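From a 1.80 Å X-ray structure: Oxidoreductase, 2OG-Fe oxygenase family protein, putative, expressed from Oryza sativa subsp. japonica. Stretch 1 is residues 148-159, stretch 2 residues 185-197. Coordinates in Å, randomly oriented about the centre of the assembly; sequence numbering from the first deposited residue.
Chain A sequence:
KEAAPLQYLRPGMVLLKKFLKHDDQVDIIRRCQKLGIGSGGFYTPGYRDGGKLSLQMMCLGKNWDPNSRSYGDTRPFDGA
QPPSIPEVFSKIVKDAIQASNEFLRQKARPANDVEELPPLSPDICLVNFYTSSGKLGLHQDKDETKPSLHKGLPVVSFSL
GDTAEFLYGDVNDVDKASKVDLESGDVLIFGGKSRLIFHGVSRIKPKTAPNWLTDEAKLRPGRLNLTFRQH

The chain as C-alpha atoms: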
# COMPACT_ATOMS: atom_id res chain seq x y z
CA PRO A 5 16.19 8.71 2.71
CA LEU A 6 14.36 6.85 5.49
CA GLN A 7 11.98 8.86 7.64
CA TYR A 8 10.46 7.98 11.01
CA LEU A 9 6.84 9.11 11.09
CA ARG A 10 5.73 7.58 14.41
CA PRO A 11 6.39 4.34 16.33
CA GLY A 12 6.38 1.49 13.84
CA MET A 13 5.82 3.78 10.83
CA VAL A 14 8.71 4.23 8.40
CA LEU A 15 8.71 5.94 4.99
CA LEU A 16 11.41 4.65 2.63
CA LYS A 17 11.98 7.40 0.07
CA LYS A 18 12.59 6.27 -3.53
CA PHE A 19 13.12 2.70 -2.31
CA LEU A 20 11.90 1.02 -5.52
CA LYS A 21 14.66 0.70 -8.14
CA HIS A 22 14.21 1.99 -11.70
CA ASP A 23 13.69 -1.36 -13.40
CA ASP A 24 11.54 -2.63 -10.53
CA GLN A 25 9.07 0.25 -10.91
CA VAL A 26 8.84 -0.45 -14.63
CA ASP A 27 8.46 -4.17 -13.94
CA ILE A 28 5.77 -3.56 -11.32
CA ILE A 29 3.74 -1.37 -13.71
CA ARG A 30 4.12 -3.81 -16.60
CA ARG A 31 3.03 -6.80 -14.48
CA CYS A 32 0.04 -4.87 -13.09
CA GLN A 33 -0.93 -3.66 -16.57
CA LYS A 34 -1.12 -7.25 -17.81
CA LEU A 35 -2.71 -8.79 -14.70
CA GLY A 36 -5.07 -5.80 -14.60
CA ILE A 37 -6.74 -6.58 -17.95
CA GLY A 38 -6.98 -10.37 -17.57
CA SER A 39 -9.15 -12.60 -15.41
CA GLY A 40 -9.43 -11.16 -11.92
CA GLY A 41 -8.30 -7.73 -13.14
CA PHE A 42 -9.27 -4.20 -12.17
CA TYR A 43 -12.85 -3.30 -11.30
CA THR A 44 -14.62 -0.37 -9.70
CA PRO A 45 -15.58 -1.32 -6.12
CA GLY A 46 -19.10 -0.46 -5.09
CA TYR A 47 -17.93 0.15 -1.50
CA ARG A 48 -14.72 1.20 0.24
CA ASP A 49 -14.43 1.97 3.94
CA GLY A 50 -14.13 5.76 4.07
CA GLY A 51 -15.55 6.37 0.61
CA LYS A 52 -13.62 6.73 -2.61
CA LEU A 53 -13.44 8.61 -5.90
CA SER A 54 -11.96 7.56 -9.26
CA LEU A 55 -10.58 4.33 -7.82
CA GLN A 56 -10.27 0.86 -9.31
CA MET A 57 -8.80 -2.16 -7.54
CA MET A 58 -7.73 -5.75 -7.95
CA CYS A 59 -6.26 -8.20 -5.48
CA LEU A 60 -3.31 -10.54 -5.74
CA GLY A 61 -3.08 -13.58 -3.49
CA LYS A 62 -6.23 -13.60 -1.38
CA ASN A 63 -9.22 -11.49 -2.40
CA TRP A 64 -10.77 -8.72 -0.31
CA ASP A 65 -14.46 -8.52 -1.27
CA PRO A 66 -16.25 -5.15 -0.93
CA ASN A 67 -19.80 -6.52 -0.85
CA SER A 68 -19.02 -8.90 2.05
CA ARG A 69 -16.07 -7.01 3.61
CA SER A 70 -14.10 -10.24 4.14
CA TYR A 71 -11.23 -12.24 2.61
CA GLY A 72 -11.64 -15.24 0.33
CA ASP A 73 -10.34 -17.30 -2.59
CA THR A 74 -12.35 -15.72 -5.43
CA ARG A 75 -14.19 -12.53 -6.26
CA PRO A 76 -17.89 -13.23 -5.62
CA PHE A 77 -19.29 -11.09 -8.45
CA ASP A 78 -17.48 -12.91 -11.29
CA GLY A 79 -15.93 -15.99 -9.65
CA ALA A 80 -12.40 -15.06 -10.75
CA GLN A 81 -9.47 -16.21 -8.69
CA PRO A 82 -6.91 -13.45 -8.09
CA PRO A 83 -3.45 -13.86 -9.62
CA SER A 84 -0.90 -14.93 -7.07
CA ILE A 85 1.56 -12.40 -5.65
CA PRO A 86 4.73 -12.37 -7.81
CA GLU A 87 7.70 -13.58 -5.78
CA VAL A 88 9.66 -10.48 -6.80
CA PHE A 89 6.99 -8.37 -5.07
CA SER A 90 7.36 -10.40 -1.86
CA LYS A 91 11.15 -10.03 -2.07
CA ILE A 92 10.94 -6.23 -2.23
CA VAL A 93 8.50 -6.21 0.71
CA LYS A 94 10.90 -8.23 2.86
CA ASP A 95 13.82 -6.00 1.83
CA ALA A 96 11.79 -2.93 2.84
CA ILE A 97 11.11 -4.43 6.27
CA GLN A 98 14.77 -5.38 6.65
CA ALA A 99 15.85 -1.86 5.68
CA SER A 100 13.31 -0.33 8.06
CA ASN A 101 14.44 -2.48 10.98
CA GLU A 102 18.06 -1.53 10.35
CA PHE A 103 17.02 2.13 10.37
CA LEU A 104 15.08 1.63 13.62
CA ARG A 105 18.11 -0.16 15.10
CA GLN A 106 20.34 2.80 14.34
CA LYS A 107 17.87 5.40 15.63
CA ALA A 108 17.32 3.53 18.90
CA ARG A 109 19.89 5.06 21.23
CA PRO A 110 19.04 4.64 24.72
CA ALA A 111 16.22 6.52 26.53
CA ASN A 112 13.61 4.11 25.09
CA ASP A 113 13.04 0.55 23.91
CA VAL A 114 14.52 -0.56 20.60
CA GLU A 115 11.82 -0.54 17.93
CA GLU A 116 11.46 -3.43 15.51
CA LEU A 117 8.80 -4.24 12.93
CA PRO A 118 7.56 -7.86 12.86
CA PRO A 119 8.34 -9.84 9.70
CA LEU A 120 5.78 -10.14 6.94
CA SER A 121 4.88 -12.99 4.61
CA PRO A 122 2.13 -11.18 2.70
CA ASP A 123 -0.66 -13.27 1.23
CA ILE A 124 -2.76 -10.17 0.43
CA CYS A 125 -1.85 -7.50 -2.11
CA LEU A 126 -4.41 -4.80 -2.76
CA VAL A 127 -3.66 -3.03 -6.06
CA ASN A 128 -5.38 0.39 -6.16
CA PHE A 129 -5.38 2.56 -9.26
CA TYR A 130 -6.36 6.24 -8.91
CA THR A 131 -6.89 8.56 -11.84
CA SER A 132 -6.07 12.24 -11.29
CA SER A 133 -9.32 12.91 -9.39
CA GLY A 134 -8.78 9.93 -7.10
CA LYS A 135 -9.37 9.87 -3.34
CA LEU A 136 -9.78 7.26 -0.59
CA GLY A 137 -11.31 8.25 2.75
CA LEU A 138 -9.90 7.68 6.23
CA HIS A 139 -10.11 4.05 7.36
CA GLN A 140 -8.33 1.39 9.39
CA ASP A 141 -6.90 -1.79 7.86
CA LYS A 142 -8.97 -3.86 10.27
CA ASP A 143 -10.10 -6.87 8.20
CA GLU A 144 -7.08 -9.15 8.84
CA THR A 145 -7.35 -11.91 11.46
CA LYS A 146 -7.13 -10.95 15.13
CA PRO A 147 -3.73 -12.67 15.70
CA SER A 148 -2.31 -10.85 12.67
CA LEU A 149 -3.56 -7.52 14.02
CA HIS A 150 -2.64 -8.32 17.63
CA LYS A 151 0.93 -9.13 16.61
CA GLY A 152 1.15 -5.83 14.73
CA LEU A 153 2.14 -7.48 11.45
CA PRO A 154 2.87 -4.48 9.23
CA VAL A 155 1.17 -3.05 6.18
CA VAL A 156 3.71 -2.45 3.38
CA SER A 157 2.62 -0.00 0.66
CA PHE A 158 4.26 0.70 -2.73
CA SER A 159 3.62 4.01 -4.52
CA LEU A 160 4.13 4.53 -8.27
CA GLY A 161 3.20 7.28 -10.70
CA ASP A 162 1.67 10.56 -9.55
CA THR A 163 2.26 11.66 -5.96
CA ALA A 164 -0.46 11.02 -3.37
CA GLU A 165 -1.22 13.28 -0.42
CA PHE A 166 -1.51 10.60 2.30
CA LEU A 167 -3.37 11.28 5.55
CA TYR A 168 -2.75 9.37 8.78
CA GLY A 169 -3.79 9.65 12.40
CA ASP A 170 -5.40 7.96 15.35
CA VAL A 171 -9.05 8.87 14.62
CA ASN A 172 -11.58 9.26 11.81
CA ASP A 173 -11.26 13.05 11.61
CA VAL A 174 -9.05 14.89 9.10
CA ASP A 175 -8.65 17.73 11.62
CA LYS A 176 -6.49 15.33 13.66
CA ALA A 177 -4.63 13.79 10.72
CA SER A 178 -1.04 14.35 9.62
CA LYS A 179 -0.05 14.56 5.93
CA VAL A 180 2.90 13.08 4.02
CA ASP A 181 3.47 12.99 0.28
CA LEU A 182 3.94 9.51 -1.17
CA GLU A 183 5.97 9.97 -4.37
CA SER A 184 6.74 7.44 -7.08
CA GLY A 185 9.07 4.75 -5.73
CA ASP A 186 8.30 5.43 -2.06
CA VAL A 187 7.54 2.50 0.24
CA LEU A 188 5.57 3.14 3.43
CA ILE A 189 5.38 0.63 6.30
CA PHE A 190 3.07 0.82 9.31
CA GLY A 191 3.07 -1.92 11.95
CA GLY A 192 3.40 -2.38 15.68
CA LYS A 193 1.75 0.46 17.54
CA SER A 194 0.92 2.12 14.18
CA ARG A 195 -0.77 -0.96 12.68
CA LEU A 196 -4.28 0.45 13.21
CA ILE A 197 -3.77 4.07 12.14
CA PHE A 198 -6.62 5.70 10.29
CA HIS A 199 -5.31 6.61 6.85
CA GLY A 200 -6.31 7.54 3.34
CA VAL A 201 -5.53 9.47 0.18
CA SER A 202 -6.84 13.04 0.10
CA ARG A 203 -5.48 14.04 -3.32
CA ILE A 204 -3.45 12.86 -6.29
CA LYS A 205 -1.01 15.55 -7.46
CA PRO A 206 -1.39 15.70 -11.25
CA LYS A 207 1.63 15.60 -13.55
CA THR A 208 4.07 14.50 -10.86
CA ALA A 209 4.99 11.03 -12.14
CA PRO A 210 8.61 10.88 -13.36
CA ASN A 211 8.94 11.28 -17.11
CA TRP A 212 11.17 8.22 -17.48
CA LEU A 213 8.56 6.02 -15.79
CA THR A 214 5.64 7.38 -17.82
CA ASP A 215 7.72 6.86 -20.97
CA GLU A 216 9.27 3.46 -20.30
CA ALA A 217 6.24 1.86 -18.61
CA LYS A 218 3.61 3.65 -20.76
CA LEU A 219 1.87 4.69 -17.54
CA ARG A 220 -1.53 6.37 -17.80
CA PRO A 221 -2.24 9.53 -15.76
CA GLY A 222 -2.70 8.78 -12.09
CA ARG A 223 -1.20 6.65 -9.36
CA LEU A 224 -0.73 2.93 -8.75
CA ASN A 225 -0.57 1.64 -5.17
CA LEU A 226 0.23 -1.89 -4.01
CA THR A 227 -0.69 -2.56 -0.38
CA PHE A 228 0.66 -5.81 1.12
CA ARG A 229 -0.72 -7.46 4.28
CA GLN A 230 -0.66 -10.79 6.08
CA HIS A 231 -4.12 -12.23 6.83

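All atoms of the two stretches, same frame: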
# COMPACT_ATOMS: atom_id res chain seq x y z
N SER A 148 -3.11 -11.71 13.55
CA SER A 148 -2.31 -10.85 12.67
C SER A 148 -2.29 -9.42 13.18
O SER A 148 -1.23 -8.78 13.27
CB SER A 148 -2.87 -10.90 11.25
OG SER A 148 -2.04 -10.17 10.37
N LEU A 149 -3.47 -8.88 13.51
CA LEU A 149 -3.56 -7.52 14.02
C LEU A 149 -2.91 -7.41 15.39
O LEU A 149 -2.16 -6.46 15.65
CB LEU A 149 -5.02 -7.08 14.09
CG LEU A 149 -5.82 -7.00 12.79
CD1 LEU A 149 -7.23 -6.50 13.10
CD2 LEU A 149 -5.12 -6.07 11.82
N HIS A 150 -3.16 -8.38 16.27
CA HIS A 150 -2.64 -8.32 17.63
C HIS A 150 -1.12 -8.36 17.64
O HIS A 150 -0.48 -7.72 18.49
CB HIS A 150 -3.20 -9.47 18.47
CG HIS A 150 -2.50 -9.67 19.78
ND1 HIS A 150 -2.33 -8.66 20.69
CD2 HIS A 150 -1.93 -10.77 20.32
CE1 HIS A 150 -1.69 -9.12 21.74
NE2 HIS A 150 -1.43 -10.40 21.54
N LYS A 151 -0.52 -9.10 16.71
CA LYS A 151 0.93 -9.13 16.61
C LYS A 151 1.51 -7.89 15.93
O LYS A 151 2.73 -7.72 15.92
CB LYS A 151 1.35 -10.39 15.85
CG LYS A 151 1.14 -11.68 16.62
CD LYS A 151 1.67 -12.86 15.81
CE LYS A 151 1.65 -14.16 16.61
NZ LYS A 151 0.26 -14.56 16.99
N GLY A 152 0.66 -7.02 15.39
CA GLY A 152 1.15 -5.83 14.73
C GLY A 152 1.84 -6.08 13.41
O GLY A 152 2.63 -5.23 12.97
N LEU A 153 1.54 -7.19 12.75
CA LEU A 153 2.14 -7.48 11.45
C LEU A 153 1.92 -6.31 10.50
O LEU A 153 0.78 -5.87 10.32
CB LEU A 153 1.53 -8.74 10.84
CG LEU A 153 2.08 -10.10 11.24
CD1 LEU A 153 2.51 -10.15 12.67
CD2 LEU A 153 1.08 -11.18 10.92
N PRO A 154 2.97 -5.78 9.89
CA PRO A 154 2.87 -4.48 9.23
C PRO A 154 2.12 -4.52 7.91
O PRO A 154 1.99 -5.56 7.26
CB PRO A 154 4.34 -4.09 8.99
CG PRO A 154 5.04 -5.40 8.86
CD PRO A 154 4.33 -6.35 9.81
N VAL A 155 1.64 -3.34 7.53
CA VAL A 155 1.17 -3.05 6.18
C VAL A 155 2.34 -2.46 5.42
O VAL A 155 2.98 -1.53 5.91
CB VAL A 155 -0.01 -2.07 6.22
CG1 VAL A 155 -0.49 -1.71 4.80
CG2 VAL A 155 -1.15 -2.62 7.09
N VAL A 156 2.62 -2.97 4.22
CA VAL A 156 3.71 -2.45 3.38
C VAL A 156 3.09 -1.95 2.08
O VAL A 156 2.46 -2.73 1.35
CB VAL A 156 4.77 -3.52 3.09
CG1 VAL A 156 5.84 -2.97 2.14
CG2 VAL A 156 5.41 -4.01 4.40
N SER A 157 3.32 -0.68 1.75
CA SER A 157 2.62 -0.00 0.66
C SER A 157 3.61 0.57 -0.35
O SER A 157 4.46 1.40 0.01
CB SER A 157 1.73 1.11 1.22
OG SER A 157 1.33 2.03 0.22
N PHE A 158 3.48 0.16 -1.62
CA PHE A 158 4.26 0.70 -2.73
C PHE A 158 3.50 1.85 -3.38
O PHE A 158 2.29 1.75 -3.58
CB PHE A 158 4.51 -0.34 -3.84
CG PHE A 158 5.32 -1.55 -3.45
CD1 PHE A 158 5.90 -1.68 -2.20
CD2 PHE A 158 5.50 -2.56 -4.38
CE1 PHE A 158 6.65 -2.80 -1.89
CE2 PHE A 158 6.25 -3.68 -4.09
CZ PHE A 158 6.82 -3.81 -2.83
N SER A 159 4.22 2.89 -3.80
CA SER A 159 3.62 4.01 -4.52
C SER A 159 4.32 4.18 -5.86
O SER A 159 5.55 4.17 -5.92
CB SER A 159 3.71 5.32 -3.72
OG SER A 159 2.86 5.30 -2.58
N GLY A 185 7.97 5.51 -6.28
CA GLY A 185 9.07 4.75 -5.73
C GLY A 185 9.09 4.66 -4.22
O GLY A 185 9.83 3.83 -3.67
N ASP A 186 8.31 5.49 -3.52
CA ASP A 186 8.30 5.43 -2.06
C ASP A 186 7.65 4.14 -1.57
O ASP A 186 6.71 3.61 -2.18
CB ASP A 186 7.54 6.61 -1.46
CG ASP A 186 8.28 7.95 -1.62
OD1 ASP A 186 9.43 7.98 -2.10
OD2 ASP A 186 7.67 8.99 -1.25
N VAL A 187 8.16 3.62 -0.46
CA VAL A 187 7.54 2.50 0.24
C VAL A 187 7.24 2.95 1.66
O VAL A 187 8.12 3.49 2.33
CB VAL A 187 8.42 1.24 0.24
CG1 VAL A 187 7.80 0.16 1.15
CG2 VAL A 187 8.57 0.71 -1.16
N LEU A 188 6.00 2.77 2.09
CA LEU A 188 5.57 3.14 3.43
C LEU A 188 5.23 1.87 4.19
O LEU A 188 4.59 0.97 3.64
CB LEU A 188 4.33 4.05 3.37
CG LEU A 188 3.70 4.38 4.71
CD1 LEU A 188 4.61 5.30 5.51
CD2 LEU A 188 2.34 5.04 4.50
N ILE A 189 5.68 1.78 5.44
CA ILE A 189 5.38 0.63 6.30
C ILE A 189 4.74 1.15 7.57
O ILE A 189 5.26 2.08 8.19
CB ILE A 189 6.65 -0.18 6.64
CG1 ILE A 189 7.34 -0.65 5.36
CG2 ILE A 189 6.27 -1.39 7.51
CD1 ILE A 189 8.52 -1.55 5.59
N PHE A 190 3.60 0.57 7.97
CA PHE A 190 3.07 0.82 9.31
C PHE A 190 2.73 -0.51 9.99
O PHE A 190 1.95 -1.31 9.47
CB PHE A 190 1.88 1.81 9.33
CG PHE A 190 0.77 1.57 8.30
CD1 PHE A 190 0.89 2.02 6.99
CD2 PHE A 190 -0.45 1.03 8.71
CE1 PHE A 190 -0.16 1.86 6.08
CE2 PHE A 190 -1.50 0.88 7.81
CZ PHE A 190 -1.35 1.28 6.48
N GLY A 191 3.34 -0.73 11.15
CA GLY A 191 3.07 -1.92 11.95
C GLY A 191 3.27 -1.61 13.42
O GLY A 191 3.44 -0.44 13.79
N GLY A 192 3.26 -2.64 14.26
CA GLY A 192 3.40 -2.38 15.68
C GLY A 192 2.32 -1.44 16.16
O GLY A 192 1.15 -1.56 15.79
N LYS A 193 2.73 -0.46 16.98
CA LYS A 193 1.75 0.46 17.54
C LYS A 193 1.07 1.33 16.49
O LYS A 193 0.06 1.97 16.81
CB LYS A 193 2.40 1.35 18.60
CG LYS A 193 2.82 0.61 19.85
CD LYS A 193 3.28 1.56 20.95
CE LYS A 193 4.37 0.92 21.78
NZ LYS A 193 4.09 -0.54 21.95
N SER A 194 1.58 1.38 15.25
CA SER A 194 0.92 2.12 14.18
C SER A 194 0.06 1.24 13.27
O SER A 194 -0.45 1.73 12.26
CB SER A 194 1.95 2.87 13.34
OG SER A 194 2.45 3.98 14.05
N ARG A 195 -0.12 -0.04 13.61
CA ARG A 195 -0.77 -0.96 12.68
C ARG A 195 -2.21 -0.55 12.39
O ARG A 195 -2.73 -0.80 11.29
CB ARG A 195 -0.70 -2.39 13.24
CG ARG A 195 -1.41 -3.47 12.39
CD ARG A 195 -0.96 -3.44 10.93
NE ARG A 195 -1.63 -4.50 10.17
CZ ARG A 195 -2.86 -4.38 9.69
NH1 ARG A 195 -3.53 -3.26 9.90
NH2 ARG A 195 -3.42 -5.37 9.01
N LEU A 196 -2.87 0.11 13.34
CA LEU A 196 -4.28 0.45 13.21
C LEU A 196 -4.51 1.95 13.00
O LEU A 196 -5.58 2.46 13.33
CB LEU A 196 -5.06 -0.05 14.43
CG LEU A 196 -5.25 -1.58 14.41
CD1 LEU A 196 -6.09 -2.04 15.60
CD2 LEU A 196 -5.89 -2.00 13.10
N ILE A 197 -3.54 2.66 12.43
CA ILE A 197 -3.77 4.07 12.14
C ILE A 197 -4.93 4.21 11.16
O ILE A 197 -5.12 3.37 10.26
CB ILE A 197 -2.51 4.75 11.58
CG1 ILE A 197 -1.95 3.99 10.36
CG2 ILE A 197 -1.47 4.93 12.68
CD1 ILE A 197 -0.88 4.77 9.58
O HOH W 1 -1.63 -7.47 10.16
O HOH W 2 3.98 4.03 -0.73

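The two stretches meet as neighbouring antiparallel β-strands, a ladder extended at one end by an arginine that reaches back across the loop leading into the first strand. The axes of strands 155-159 and 187-190 approach to 4.7 Å, and their directions differ by 164°. Val 155 and Phe 190 form a hydrogen-bonded pair, with Val 155 N to Phe 190 O at 2.8 Å and Phe 190 N to Val 155 O at 3.0 Å. Ser 157 and Leu 188 repeat it: Ser 157 N lies 2.8 Å from Leu 188 O, and Leu 188 N 2.9 Å from Ser 157 O. Beyond the paired strand residues, Gly 185 N donates to Ser 159 O (2.8 Å) and, at the other end, Gly 192 N to Gly 152 O (3.0 Å, 167° at the hydrogen).

Side chains alternate between the sheet faces. On one, Val 156 CG1 meets Val 187 CG1 at 3.8 Å, and Phe 158 CD1 lies 3.7 Å from Val 187 CG2, closing an apolar layer. On the other, Val 155 CB sits 3.7 Å from the centroid of the Phe 190 ring and 16° off its normal, a CH-π contact over the ring face.

Gly 152, the first residue after the helix to leave helical phi/psi, has positive phi (71°) and belongs to a Schellman motif. Gly 191 allows close backbone packing here: an ideal CB would clash with Pro 154 CB at 2.8 Å and Gly 152 O at 2.9 Å.

Arg 195 NE donates to Leu 153 O at 2.8 Å, near the guanidinium plane, although the 132° angle is bent. Leu 149 CD2 and Val 155 CG2 cover opposite faces of that flat group, leaving its edge for polar partners. Water 1 extends the link, accepting from Arg 195 NH2 (3.0 Å) and donating to Ser 148 OG (2.7 Å).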